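Local coordinates for DNA processing protein DprA (Streptococcus pneumoniae, PDB 3UQZ) that binds transforming single-stranded DNA cooperatively, shields it from nucleases and helps load RecA onto it during natural transformation, at residues E135-S140 with K160-I165; P107-V112 with G218-E223; W83-I88 with A213-G218; F71-I76 with P92-Y97. One frame throughout, in Å; residues are numbered along the deposited sequence.

Contact 1 of 4, residues E135-S140 with K160-I165; sequences ELVIVS and KTIAVI
The carbonyl oxygen Ile-138 O takes two hydrogen bonds. The amide Ile-162 N gives one at 2.9 Å, entering above the carbonyl plane, and the hydroxyl Thr-161 OG1 gives the other to Ile-138 O at 2.7 Å, although the position of that hydroxyl is less sure. OG1 lies anti to the backbone N (chi1 -163°), which turns it toward that oxygen. The remaining rungs are backbone bonds of a parallel ladder: Ile-138 N to Lys-160 O at 3.1 Å, Ser-140 N to Ile-162 O nearly along the C=O axis, and Val-164 N to Ser-140 O. Where the strands begin, a water bridges Leu-136 O and Lys-160 N.

Beta-branched chains suit this extended backbone. Val-137 CG1 crosses obliquely to Ile-162 CG1 at 3.7 Å, while Val-139 lies alongside Ile-162 and Val-139 CG1 also approaches Val-164 CG2. Helix 204-215 covers Val-139 and Val-164; helix 146-157, the connection of this beta-alpha-beta unit, covers Ile-138, Ser-140 and Thr-161. Main-chain polar groups are met by this ladder and by the strands flanking it. The face of Val-139, Ile-162 and Val-164 is thus left apolar, while on the other the hydroxyls of Thr-161 and Ser-140 are themselves bonded, to Ile-138 O and Val-111 O.

Contact 2 of 4, residues P107-V112 with G218-E223; sequences PKVAVV and GVIVAE
Four backbone hydrogen bonds join strand 108-112 to strand 218-222, which run parallel at 25° to each other. Ala-110 uses both its polar atoms: Ala-110 N donates to Gly-218 O at 2.9 Å, in the carbonyl plane, and Ala-110 O receives Ile-220 N at 2.7 Å from above its plane. Further on, Val-112 N lies nearly on the extension of the C=O axis of Ile-220, 2.8 Å from Ile-220 O. The last rung, Ala-222 N to Val-112 O, is longer at 3.3 Å and more bent. CA-H...O contacts fill in between these bonds, among them Val-111 CA to Ile-220 O at 3.3 Å.

Apolar packing divides between the two faces. On the face of Ala-110, Val-112, Val-219 and Val-221, Val-112 places CG2 between its own backbone N and carbonyl carbon (chi1 -62° to CG1), and that methyl meets Val-219 CG1 at 3.7 Å and Val-221 CG1 at 3.8 Å. Ala-110, with a single methyl, sits beside the two branches of Val-219. Helix 229-239 covers this valine cluster through Cys-234. On the other face, Ile-220 stretches its CD1 obliquely across to Val-109 CG2, at 3.8 Å, and Val-111 stands next to its CB. The longer isoleucine thereby spans to a residue off its own register.

Strand 108-113 opens the parallel series, which runs outward through 137-140, 161-164 and 189-192; strand 218-222 then returns to its other side, the topological switch point characteristic of a Rossmann-like sheet.

Contact 3 of 4, residues W83-I88 with A213-G218; sequences WDLSEI and AGLCRG
Trp-83 begins a short, weakly bonded helical turn, and its carbonyl oxygen receives the hydroxyl of Ser-86, which closes the turn on the side turned from the partner segment. Asp-84 carries the polar contact. Its CB heads for the other segment, and the carboxylate uses the syn lone pair of OD2 to take a bond from Arg-217 NH1 at 2.8 Å. OD2 lies in the guanidinium plane, at its edge, but the carboxylate plane is twisted 71° from it, so this is a single-atom salt bridge. Arg-217 reaches it by bending at chi2 and chi3, which brings its CD up against the carboxylate, 3.6 Å from Asp-84 OD1. A water adds a second grip on OD2, donating to it and to Leu-215 O; together these neighbours would probably keep Asp-84 ionised.

Leu-85, its CG anti to the backbone N, lays CD2 beside Leu-215 CD1 at 3.7 Å and sets CD1 against the peptide following Gly-214. Ile-88 completes the apolar part, its CG2 resting 3.6 Å from Gly-214 CA. Glycine suits this place because its bare backbone admits both aliphatic side chains.

Gly-214 O and Cys-216 O are bonded by Arg-242. The turn 83-88 thus packs beside the C-terminal end of helix 204-215, where Leu-215 and Cys-216 rest on Val-139 of strand 137-140 and the chain passes into strand 218-222.

Contact 4 of 4, residues F71-I76 with P92-Y97; sequences FPSFSI and PVLLFY
Tyr-97 turns one ring face to Pro-72, whose CG stands 3.9 Å from the ring centroid, 17° off the normal: a CH-pi contact to which a compact, rigid proline ring, with C-H bonds to direct at the ring face, is well suited. The phenol gets there because CG of Tyr-97 occupies the crowded position between backbone N and carbonyl carbon (chi1 73°). The same residue bonds through Tyr-97 N to Pro-72 O at 3.1 Å. Next to it Phe-74, whose CG is likewise between backbone N and carbonyl carbon, offers its ring edge to Tyr-97, CD2 to CD2 at 3.8 Å, and one face to Leu-95 CB.

These residues belong to an antiparallel pair at one margin of the mixed sheet, with strand 73-75 outermost. Phe-74 and Leu-95 form its hydrogen-bonded pair: Phe-74 N reaches Leu-95 O at 3.1 Å and Leu-95 N meets Phe-74 O at 3.0 Å, nearly along the C=O axis. Ser-73 with Phe-96 and Ser-75 with Leu-94 are non-hydrogen-bonded pairs on the other face, where small serines make room for larger partners. Helix 5-13, in the SAM-like region, packs here, Tyr-9 meeting Phe-96 edge-to-face and Asn-5 bonding Ser-75 OG. Ile-76 CG2 touches Val-93 CG2 at 3.9 Å, and both side chains lie against Leu-25 of helix 18-28.

Contacts 1, 2 and 4 lie on a single mixed sheet. Contacts 1 and 2 are adjacent, their centres about 9 Å apart, since strands 137-140 and 108-113 are neighbours: Val-139 N lies 2.8 Å from Val-109 O, a probable hydrogen bond. Contact 4 sits towards the margin near the SAM-like helices, about 23 Å between centres from contact 2 and on the opposite side of the chain's centre. Contact 3 links the two regions. Leu-85 CD2 packs 3.7 Å from Pro-92 CG of contact 4, Cys-216 SG lies 3.7 Å from Val-139 CG2 of contact 1, and Gly-218 is shared with contact 2.

Contact 1 of 4, residues E135-S140 with K160-I165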
loop_
_atom_site.group_PDB
_atom_site.type_symbol
_atom_site.label_atom_id
_atom_site.label_comp_id
_atom_site.label_asym_id
_atom_site.label_seq_id
_atom_site.Cartn_x
_atom_site.Cartn_y
_atom_site.Cartn_z
ATOM N N GLU A 135 5.787 21.165 11.155
ATOM C CA GLU A 135 4.819 21.938 10.373
ATOM C C GLU A 135 3.377 21.721 10.870
ATOM O O GLU A 135 2.508 22.553 10.606
ATOM C CB GLU A 135 4.899 21.548 8.887
ATOM C CG GLU A 135 5.999 22.244 8.113
ATOM C CD GLU A 135 5.459 23.256 7.124
ATOM O OE1 GLU A 135 4.942 22.839 6.063
ATOM O OE2 GLU A 135 5.538 24.470 7.421
ATOM N N LEU A 136 3.114 20.583 11.544
ATOM C CA LEU A 136 1.775 20.213 12.014
ATOM C C LEU A 136 1.733 19.880 13.486
ATOM O O LEU A 136 2.678 19.310 14.023
ATOM C CB LEU A 136 1.242 18.995 11.219
ATOM C CG LEU A 136 1.164 19.125 9.704
ATOM C CD1 LEU A 136 1.061 17.764 9.033
ATOM C CD2 LEU A 136 0.051 20.032 9.302
ATOM N N VAL A 137 0.606 20.188 14.126
ATOM C CA VAL A 137 0.339 19.851 15.527
ATOM C C VAL A 137 -0.118 18.382 15.518
ATOM O O VAL A 137 -1.016 18.010 14.742
ATOM C CB VAL A 137 -0.734 20.785 16.170
ATOM C CG1 VAL A 137 -1.099 20.333 17.582
ATOM C CG2 VAL A 137 -0.262 22.222 16.184
ATOM N N ILE A 138 0.522 17.555 16.355
ATOM C CA ILE A 138 0.204 16.131 16.442
ATOM C C ILE A 138 -0.968 15.921 17.396
ATOM O O ILE A 138 -0.839 16.144 18.614
ATOM C CB ILE A 138 1.459 15.273 16.802
ATOM C CG1 ILE A 138 2.661 15.505 15.828
ATOM C CG2 ILE A 138 1.129 13.782 16.991
ATOM C CD1 ILE A 138 2.407 15.415 14.325
ATOM N N VAL A 139 -2.121 15.510 16.833
ATOM C CA VAL A 139 -3.315 15.250 17.630
ATOM C C VAL A 139 -3.465 13.747 17.839
ATOM O O VAL A 139 -3.494 12.999 16.862
ATOM C CB VAL A 139 -4.591 15.898 17.044
ATOM C CG1 VAL A 139 -5.771 15.715 17.996
ATOM C CG2 VAL A 139 -4.373 17.378 16.741
ATOM N N SER A 140 -3.519 13.304 19.104
ATOM C CA SER A 140 -3.689 11.894 19.455
ATOM C C SER A 140 -4.416 11.740 20.795
ATOM O O SER A 140 -4.723 12.742 21.427
ATOM C CB SER A 140 -2.355 11.155 19.427
ATOM O OG SER A 140 -2.580 9.775 19.199
ATOM N N LYS A 160 4.576 20.631 18.706
ATOM C CA LYS A 160 3.398 20.755 19.562
ATOM C C LYS A 160 2.466 19.568 19.461
ATOM O O LYS A 160 2.345 18.986 18.388
ATOM C CB LYS A 160 2.648 22.070 19.263
ATOM C CG LYS A 160 3.490 23.363 19.407
ATOM C CD LYS A 160 4.169 23.598 20.781
ATOM C CE LYS A 160 3.232 23.960 21.914
ATOM N NZ LYS A 160 3.967 24.139 23.195
ATOM N N THR A 161 1.803 19.211 20.577
ATOM C CA THR A 161 0.839 18.108 20.632
ATOM C C THR A 161 -0.489 18.431 21.358
ATOM O O THR A 161 -0.494 19.165 22.350
ATOM C CB THR A 161 1.504 16.799 21.130
ATOM O OG1 THR A 161 0.663 15.699 20.790
ATOM C CG2 THR A 161 1.755 16.779 22.625
ATOM N N ILE A 162 -1.605 17.852 20.864
ATOM C CA ILE A 162 -2.927 17.946 21.500
ATOM C C ILE A 162 -3.356 16.528 21.866
ATOM O O ILE A 162 -3.317 15.644 21.010
ATOM C CB ILE A 162 -4.019 18.656 20.635
ATOM C CG1 ILE A 162 -3.651 20.114 20.320
ATOM C CG2 ILE A 162 -5.413 18.575 21.305
ATOM C CD1 ILE A 162 -4.510 20.767 19.244
ATOM N N ALA A 163 -3.768 16.309 23.126
ATOM C CA ALA A 163 -4.303 15.027 23.598
ATOM C C ALA A 163 -5.816 15.142 23.830
ATOM O O ALA A 163 -6.280 16.119 24.426
ATOM C CB ALA A 163 -3.617 14.587 24.871
ATOM N N VAL A 164 -6.584 14.166 23.325
ATOM C CA VAL A 164 -8.044 14.093 23.511
ATOM C C VAL A 164 -8.265 12.843 24.390
ATOM O O VAL A 164 -7.943 11.733 23.970
ATOM C CB VAL A 164 -8.828 14.067 22.159
ATOM C CG1 VAL A 164 -10.335 14.152 22.374
ATOM C CG2 VAL A 164 -8.366 15.199 21.244
ATOM N N ILE A 165 -8.684 13.034 25.640
ATOM C CA ILE A 165 -8.841 11.918 26.579
ATOM C C ILE A 165 -10.268 11.365 26.699
ATOM O O ILE A 165 -11.228 11.988 26.228
ATOM C CB ILE A 165 -8.192 12.244 27.954
ATOM C CG1 ILE A 165 -8.799 13.516 28.595
ATOM C CG2 ILE A 165 -6.662 12.326 27.821
ATOM C CD1 ILE A 165 -8.415 13.771 30.062
HETATM O O HOH W 1 4.593 19.435 16.094
#

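Contact 2 of 4, residues P107-V112 with G218-E223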
loop_
_atom_site.group_PDB
_atom_site.type_symbol
_atom_site.label_atom_id
_atom_site.label_comp_id
_atom_site.label_asym_id
_atom_site.label_seq_id
_atom_site.Cartn_x
_atom_site.Cartn_y
_atom_site.Cartn_z
ATOM N N PRO A 107 -2.225 24.316 12.020
ATOM C CA PRO A 107 -2.613 23.131 11.235
ATOM C C PRO A 107 -2.336 21.864 12.048
ATOM O O PRO A 107 -1.293 21.765 12.699
ATOM C CB PRO A 107 -1.739 23.231 9.979
ATOM C CG PRO A 107 -1.248 24.669 9.954
ATOM C CD PRO A 107 -1.067 24.995 11.396
ATOM N N LYS A 108 -3.315 20.936 12.064
ATOM C CA LYS A 108 -3.282 19.709 12.862
ATOM C C LYS A 108 -3.387 18.426 12.033
ATOM O O LYS A 108 -4.084 18.395 11.016
ATOM C CB LYS A 108 -4.424 19.733 13.898
ATOM C CG LYS A 108 -4.354 20.886 14.891
ATOM C CD LYS A 108 -5.653 21.097 15.660
ATOM C CE LYS A 108 -6.732 21.830 14.894
ATOM N NZ LYS A 108 -6.406 23.249 14.617
ATOM N N VAL A 109 -2.712 17.360 12.501
ATOM C CA VAL A 109 -2.751 16.029 11.904
ATOM C C VAL A 109 -2.998 15.008 13.012
ATOM O O VAL A 109 -2.397 15.094 14.086
ATOM C CB VAL A 109 -1.529 15.687 10.980
ATOM C CG1 VAL A 109 -0.227 15.480 11.767
ATOM C CG2 VAL A 109 -1.822 14.488 10.080
ATOM N N ALA A 110 -3.936 14.086 12.771
ATOM C CA ALA A 110 -4.237 13.027 13.723
ATOM C C ALA A 110 -3.278 11.830 13.503
ATOM O O ALA A 110 -2.782 11.629 12.396
ATOM C CB ALA A 110 -5.676 12.582 13.565
ATOM N N VAL A 111 -2.965 11.098 14.579
ATOM C CA VAL A 111 -2.105 9.912 14.554
ATOM C C VAL A 111 -2.791 8.839 15.397
ATOM O O VAL A 111 -3.032 9.042 16.591
ATOM C CB VAL A 111 -0.625 10.146 14.980
ATOM C CG1 VAL A 111 0.204 8.878 14.779
ATOM C CG2 VAL A 111 0.007 11.310 14.224
ATOM N N VAL A 112 -3.173 7.732 14.751
ATOM C CA VAL A 112 -3.890 6.628 15.409
ATOM C C VAL A 112 -3.202 5.291 15.145
ATOM O O VAL A 112 -2.474 5.158 14.161
ATOM C CB VAL A 112 -5.433 6.587 15.108
ATOM C CG1 VAL A 112 -6.138 7.838 15.607
ATOM C CG2 VAL A 112 -5.735 6.357 13.639
ATOM N N GLY A 218 -6.308 15.577 8.141
ATOM C CA GLY A 218 -5.742 14.273 7.818
ATOM C C GLY A 218 -5.481 13.407 9.032
ATOM O O GLY A 218 -5.232 13.920 10.129
ATOM N N VAL A 219 -5.525 12.076 8.836
ATOM C CA VAL A 219 -5.272 11.074 9.882
ATOM C C VAL A 219 -4.142 10.150 9.426
ATOM O O VAL A 219 -4.213 9.594 8.341
ATOM C CB VAL A 219 -6.545 10.256 10.275
ATOM C CG1 VAL A 219 -6.262 9.303 11.431
ATOM C CG2 VAL A 219 -7.719 11.163 10.621
ATOM N N ILE A 220 -3.114 9.972 10.268
ATOM C CA ILE A 220 -1.987 9.073 10.029
ATOM C C ILE A 220 -2.239 7.774 10.800
ATOM O O ILE A 220 -2.438 7.813 12.017
ATOM C CB ILE A 220 -0.618 9.727 10.378
ATOM C CG1 ILE A 220 -0.285 10.900 9.427
ATOM C CG2 ILE A 220 0.521 8.682 10.392
ATOM C CD1 ILE A 220 0.874 11.808 9.906
ATOM N N VAL A 221 -2.257 6.628 10.076
ATOM C CA VAL A 221 -2.435 5.284 10.651
ATOM C C VAL A 221 -1.138 4.511 10.631
ATOM O O VAL A 221 -0.384 4.577 9.661
ATOM C CB VAL A 221 -3.535 4.405 10.022
ATOM C CG1 VAL A 221 -4.486 3.867 11.083
ATOM C CG2 VAL A 221 -4.252 5.083 8.865
ATOM N N ALA A 222 -0.928 3.720 11.675
ATOM C CA ALA A 222 0.215 2.843 11.829
ATOM C C ALA A 222 -0.199 1.693 12.702
ATOM O O ALA A 222 -0.756 1.894 13.785
ATOM C CB ALA A 222 1.371 3.580 12.466
ATOM N N GLU A 223 0.052 0.481 12.213
ATOM C CA GLU A 223 -0.257 -0.768 12.897
ATOM C C GLU A 223 -1.716 -0.878 13.319
ATOM O O GLU A 223 -2.009 -1.113 14.483
ATOM C CB GLU A 223 0.742 -1.071 14.039
ATOM C CG GLU A 223 2.175 -1.248 13.555
ATOM C CD GLU A 223 3.066 -2.162 14.371
ATOM O OE1 GLU A 223 2.745 -2.423 15.555
ATOM O OE2 GLU A 223 4.117 -2.582 13.835
#

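Contact 3 of 4, residues W83-I88 with A213-G218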
loop_
_atom_site.group_PDB
_atom_site.type_symbol
_atom_site.label_atom_id
_atom_site.label_comp_id
_atom_site.label_asym_id
_atom_site.label_seq_id
_atom_site.Cartn_x
_atom_site.Cartn_y
_atom_site.Cartn_z
ATOM N N TRP A 83 -13.439 25.460 13.429
ATOM C CA TRP A 83 -14.388 25.269 12.340
ATOM C C TRP A 83 -14.405 23.886 11.729
ATOM O O TRP A 83 -15.471 23.446 11.318
ATOM C CB TRP A 83 -14.218 26.359 11.274
ATOM C CG TRP A 83 -14.703 27.731 11.671
ATOM C CD1 TRP A 83 -15.292 28.093 12.849
ATOM C CD2 TRP A 83 -14.655 28.919 10.866
ATOM N NE1 TRP A 83 -15.593 29.434 12.835
ATOM C CE2 TRP A 83 -15.229 29.963 11.623
ATOM C CE3 TRP A 83 -14.205 29.199 9.560
ATOM C CZ2 TRP A 83 -15.370 31.264 11.117
ATOM C CZ3 TRP A 83 -14.359 30.481 9.058
ATOM C CH2 TRP A 83 -14.933 31.496 9.832
ATOM N N ASP A 84 -13.255 23.196 11.661
ATOM C CA ASP A 84 -13.204 21.841 11.113
ATOM C C ASP A 84 -13.976 20.865 11.996
ATOM O O ASP A 84 -14.685 20.010 11.468
ATOM C CB ASP A 84 -11.756 21.368 10.937
ATOM C CG ASP A 84 -11.011 22.000 9.776
ATOM O OD1 ASP A 84 -11.567 22.029 8.652
ATOM O OD2 ASP A 84 -9.850 22.415 9.976
ATOM N N LEU A 85 -13.852 21.000 13.332
ATOM C CA LEU A 85 -14.560 20.163 14.298
ATOM C C LEU A 85 -16.086 20.390 14.255
ATOM O O LEU A 85 -16.839 19.444 14.448
ATOM C CB LEU A 85 -13.978 20.354 15.727
ATOM C CG LEU A 85 -14.515 19.449 16.849
ATOM C CD1 LEU A 85 -14.254 17.962 16.576
ATOM C CD2 LEU A 85 -13.959 19.865 18.186
ATOM N N SER A 86 -16.538 21.620 13.969
ATOM C CA SER A 86 -17.959 21.966 13.884
ATOM C C SER A 86 -18.667 21.266 12.722
ATOM O O SER A 86 -19.884 21.092 12.781
ATOM C CB SER A 86 -18.131 23.474 13.746
ATOM O OG SER A 86 -17.681 23.910 12.476
ATOM N N GLU A 87 -17.915 20.879 11.668
ATOM C CA GLU A 87 -18.431 20.242 10.454
ATOM C C GLU A 87 -18.768 18.760 10.591
ATOM O O GLU A 87 -19.420 18.207 9.702
ATOM C CB GLU A 87 -17.468 20.439 9.280
ATOM C CG GLU A 87 -17.267 21.876 8.841
ATOM C CD GLU A 87 -16.005 22.016 8.016
ATOM O OE1 GLU A 87 -15.545 23.165 7.839
ATOM O OE2 GLU A 87 -15.469 20.979 7.556
ATOM N N ILE A 88 -18.308 18.099 11.657
ATOM C CA ILE A 88 -18.566 16.670 11.838
ATOM C C ILE A 88 -19.966 16.400 12.346
ATOM O O ILE A 88 -20.609 17.277 12.930
ATOM C CB ILE A 88 -17.490 15.945 12.696
ATOM C CG1 ILE A 88 -17.491 16.420 14.167
ATOM C CG2 ILE A 88 -16.112 16.034 12.065
ATOM C CD1 ILE A 88 -17.249 15.373 15.172
ATOM N N ALA A 213 -10.228 12.791 15.037
ATOM C CA ALA A 213 -10.384 12.858 13.587
ATOM C C ALA A 213 -10.974 14.200 13.146
ATOM O O ALA A 213 -10.403 14.839 12.269
ATOM C CB ALA A 213 -11.250 11.709 13.100
ATOM N N GLY A 214 -12.061 14.630 13.794
ATOM C CA GLY A 214 -12.777 15.873 13.504
ATOM C C GLY A 214 -11.961 17.150 13.570
ATOM O O GLY A 214 -12.179 18.074 12.783
ATOM N N LEU A 215 -11.009 17.203 14.508
ATOM C CA LEU A 215 -10.098 18.324 14.720
ATOM C C LEU A 215 -9.139 18.540 13.532
ATOM O O LEU A 215 -8.700 19.662 13.309
ATOM C CB LEU A 215 -9.264 18.005 15.972
ATOM C CG LEU A 215 -9.180 18.985 17.154
ATOM C CD1 LEU A 215 -10.348 19.940 17.230
ATOM C CD2 LEU A 215 -9.024 18.226 18.459
ATOM N N CYS A 216 -8.801 17.469 12.790
ATOM C CA CYS A 216 -7.782 17.473 11.732
ATOM C C CYS A 216 -8.250 17.277 10.292
ATOM O O CYS A 216 -9.304 16.692 10.042
ATOM C CB CYS A 216 -6.673 16.487 12.088
ATOM S SG CYS A 216 -6.378 16.323 13.864
ATOM N N ARG A 217 -7.412 17.731 9.338
ATOM C CA ARG A 217 -7.648 17.611 7.891
ATOM C C ARG A 217 -7.124 16.266 7.338
ATOM O O ARG A 217 -7.479 15.883 6.219
ATOM C CB ARG A 217 -7.020 18.794 7.129
ATOM C CG ARG A 217 -7.487 20.172 7.595
ATOM C CD ARG A 217 -8.727 20.644 6.871
ATOM N NE ARG A 217 -8.434 21.770 5.981
ATOM C CZ ARG A 217 -8.494 23.054 6.332
ATOM N NH1 ARG A 217 -8.821 23.398 7.571
ATOM N NH2 ARG A 217 -8.223 24.002 5.444
ATOM N N GLY A 218 -6.308 15.577 8.141
ATOM C CA GLY A 218 -5.742 14.273 7.818
ATOM C C GLY A 218 -5.481 13.407 9.032
ATOM O O GLY A 218 -5.232 13.920 10.129
HETATM O O HOH W 2 -7.739 21.145 11.355
#

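Contact 4 of 4, residues F71-I76 with P92-Y97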
loop_
_atom_site.group_PDB
_atom_site.type_symbol
_atom_site.label_atom_id
_atom_site.label_comp_id
_atom_site.label_asym_id
_atom_site.label_seq_id
_atom_site.Cartn_x
_atom_site.Cartn_y
_atom_site.Cartn_z
ATOM N N PHE A 71 -12.161 22.972 35.972
ATOM C CA PHE A 71 -11.320 23.081 34.779
ATOM C C PHE A 71 -12.004 24.034 33.798
ATOM O O PHE A 71 -13.240 23.977 33.679
ATOM C CB PHE A 71 -11.080 21.702 34.115
ATOM C CG PHE A 71 -10.299 20.723 34.958
ATOM C CD1 PHE A 71 -8.925 20.866 35.131
ATOM C CD2 PHE A 71 -10.936 19.663 35.593
ATOM C CE1 PHE A 71 -8.209 19.971 35.930
ATOM C CE2 PHE A 71 -10.213 18.762 36.379
ATOM C CZ PHE A 71 -8.854 18.914 36.530
ATOM N N PRO A 72 -11.235 24.896 33.072
ATOM C CA PRO A 72 -11.872 25.807 32.100
ATOM C C PRO A 72 -12.536 25.055 30.945
ATOM O O PRO A 72 -12.336 23.846 30.796
ATOM C CB PRO A 72 -10.711 26.697 31.621
ATOM C CG PRO A 72 -9.500 25.899 31.864
ATOM C CD PRO A 72 -9.767 25.069 33.082
ATOM N N SER A 73 -13.341 25.768 30.139
ATOM C CA SER A 73 -14.068 25.160 29.032
ATOM C C SER A 73 -14.386 26.156 27.932
ATOM O O SER A 73 -14.141 27.354 28.078
ATOM C CB SER A 73 -15.359 24.514 29.544
ATOM O OG SER A 73 -16.160 25.425 30.281
ATOM N N PHE A 74 -14.903 25.637 26.812
ATOM C CA PHE A 74 -15.388 26.372 25.647
ATOM C C PHE A 74 -16.440 25.512 24.957
ATOM O O PHE A 74 -16.383 24.281 25.051
ATOM C CB PHE A 74 -14.257 26.802 24.688
ATOM C CG PHE A 74 -13.536 25.701 23.939
ATOM C CD1 PHE A 74 -13.932 25.338 22.652
ATOM C CD2 PHE A 74 -12.450 25.036 24.512
ATOM C CE1 PHE A 74 -13.287 24.303 21.967
ATOM C CE2 PHE A 74 -11.800 24.005 23.820
ATOM C CZ PHE A 74 -12.219 23.651 22.551
ATOM N N SER A 75 -17.430 26.154 24.319
ATOM C CA SER A 75 -18.530 25.454 23.654
ATOM C C SER A 75 -18.588 25.787 22.172
ATOM O O SER A 75 -17.896 26.699 21.718
ATOM C CB SER A 75 -19.860 25.806 24.317
ATOM O OG SER A 75 -20.240 27.148 24.054
ATOM N N ILE A 76 -19.476 25.095 21.439
ATOM C CA ILE A 76 -19.741 25.316 20.020
ATOM C C ILE A 76 -20.280 26.754 19.751
ATOM O O ILE A 76 -20.304 27.186 18.603
ATOM C CB ILE A 76 -20.641 24.168 19.464
ATOM C CG1 ILE A 76 -20.523 24.025 17.914
ATOM C CG2 ILE A 76 -22.088 24.270 19.963
ATOM C CD1 ILE A 76 -20.768 22.604 17.347
ATOM N N PRO A 92 -18.716 17.815 19.322
ATOM C CA PRO A 92 -18.827 18.047 20.779
ATOM C C PRO A 92 -19.398 19.421 21.068
ATOM O O PRO A 92 -18.969 20.423 20.505
ATOM C CB PRO A 92 -17.390 17.901 21.299
ATOM C CG PRO A 92 -16.537 17.991 20.114
ATOM C CD PRO A 92 -17.328 17.488 18.939
ATOM N N VAL A 93 -20.443 19.442 21.871
ATOM C CA VAL A 93 -21.154 20.665 22.220
ATOM C C VAL A 93 -20.405 21.516 23.277
ATOM O O VAL A 93 -20.460 22.746 23.228
ATOM C CB VAL A 93 -22.620 20.312 22.547
ATOM C CG1 VAL A 93 -22.920 20.291 24.041
ATOM C CG2 VAL A 93 -23.578 21.177 21.768
ATOM N N LEU A 94 -19.654 20.853 24.176
ATOM C CA LEU A 94 -18.868 21.484 25.234
ATOM C C LEU A 94 -17.593 20.662 25.473
ATOM O O LEU A 94 -17.666 19.438 25.562
ATOM C CB LEU A 94 -19.715 21.594 26.532
ATOM C CG LEU A 94 -19.058 22.176 27.801
ATOM C CD1 LEU A 94 -19.013 23.683 27.766
ATOM C CD2 LEU A 94 -19.787 21.720 29.044
ATOM N N LEU A 95 -16.436 21.343 25.560
ATOM C CA LEU A 95 -15.125 20.728 25.809
ATOM C C LEU A 95 -14.392 21.417 26.944
ATOM O O LEU A 95 -14.216 22.636 26.920
ATOM C CB LEU A 95 -14.207 20.724 24.552
ATOM C CG LEU A 95 -14.544 19.751 23.411
ATOM C CD1 LEU A 95 -13.834 20.142 22.136
ATOM C CD2 LEU A 95 -14.207 18.324 23.781
ATOM N N PHE A 96 -13.947 20.624 27.926
ATOM C CA PHE A 96 -13.134 21.079 29.045
ATOM C C PHE A 96 -11.694 20.913 28.616
ATOM O O PHE A 96 -11.393 19.994 27.852
ATOM C CB PHE A 96 -13.397 20.257 30.300
ATOM C CG PHE A 96 -14.782 20.436 30.853
ATOM C CD1 PHE A 96 -15.077 21.497 31.700
ATOM C CD2 PHE A 96 -15.792 19.537 30.538
ATOM C CE1 PHE A 96 -16.364 21.652 32.225
ATOM C CE2 PHE A 96 -17.076 19.698 31.055
ATOM C CZ PHE A 96 -17.350 20.748 31.905
ATOM N N TYR A 97 -10.810 21.807 29.073
ATOM C CA TYR A 97 -9.411 21.774 28.683
ATOM C C TYR A 97 -8.453 22.100 29.814
ATOM O O TYR A 97 -8.829 22.676 30.836
ATOM C CB TYR A 97 -9.162 22.674 27.458
ATOM C CG TYR A 97 -9.205 24.156 27.747
ATOM C CD1 TYR A 97 -8.047 24.862 28.061
ATOM C CD2 TYR A 97 -10.403 24.863 27.672
ATOM C CE1 TYR A 97 -8.082 26.225 28.331
ATOM C CE2 TYR A 97 -10.451 26.231 27.940
ATOM C CZ TYR A 97 -9.288 26.907 28.267
ATOM O OH TYR A 97 -9.330 28.260 28.503
#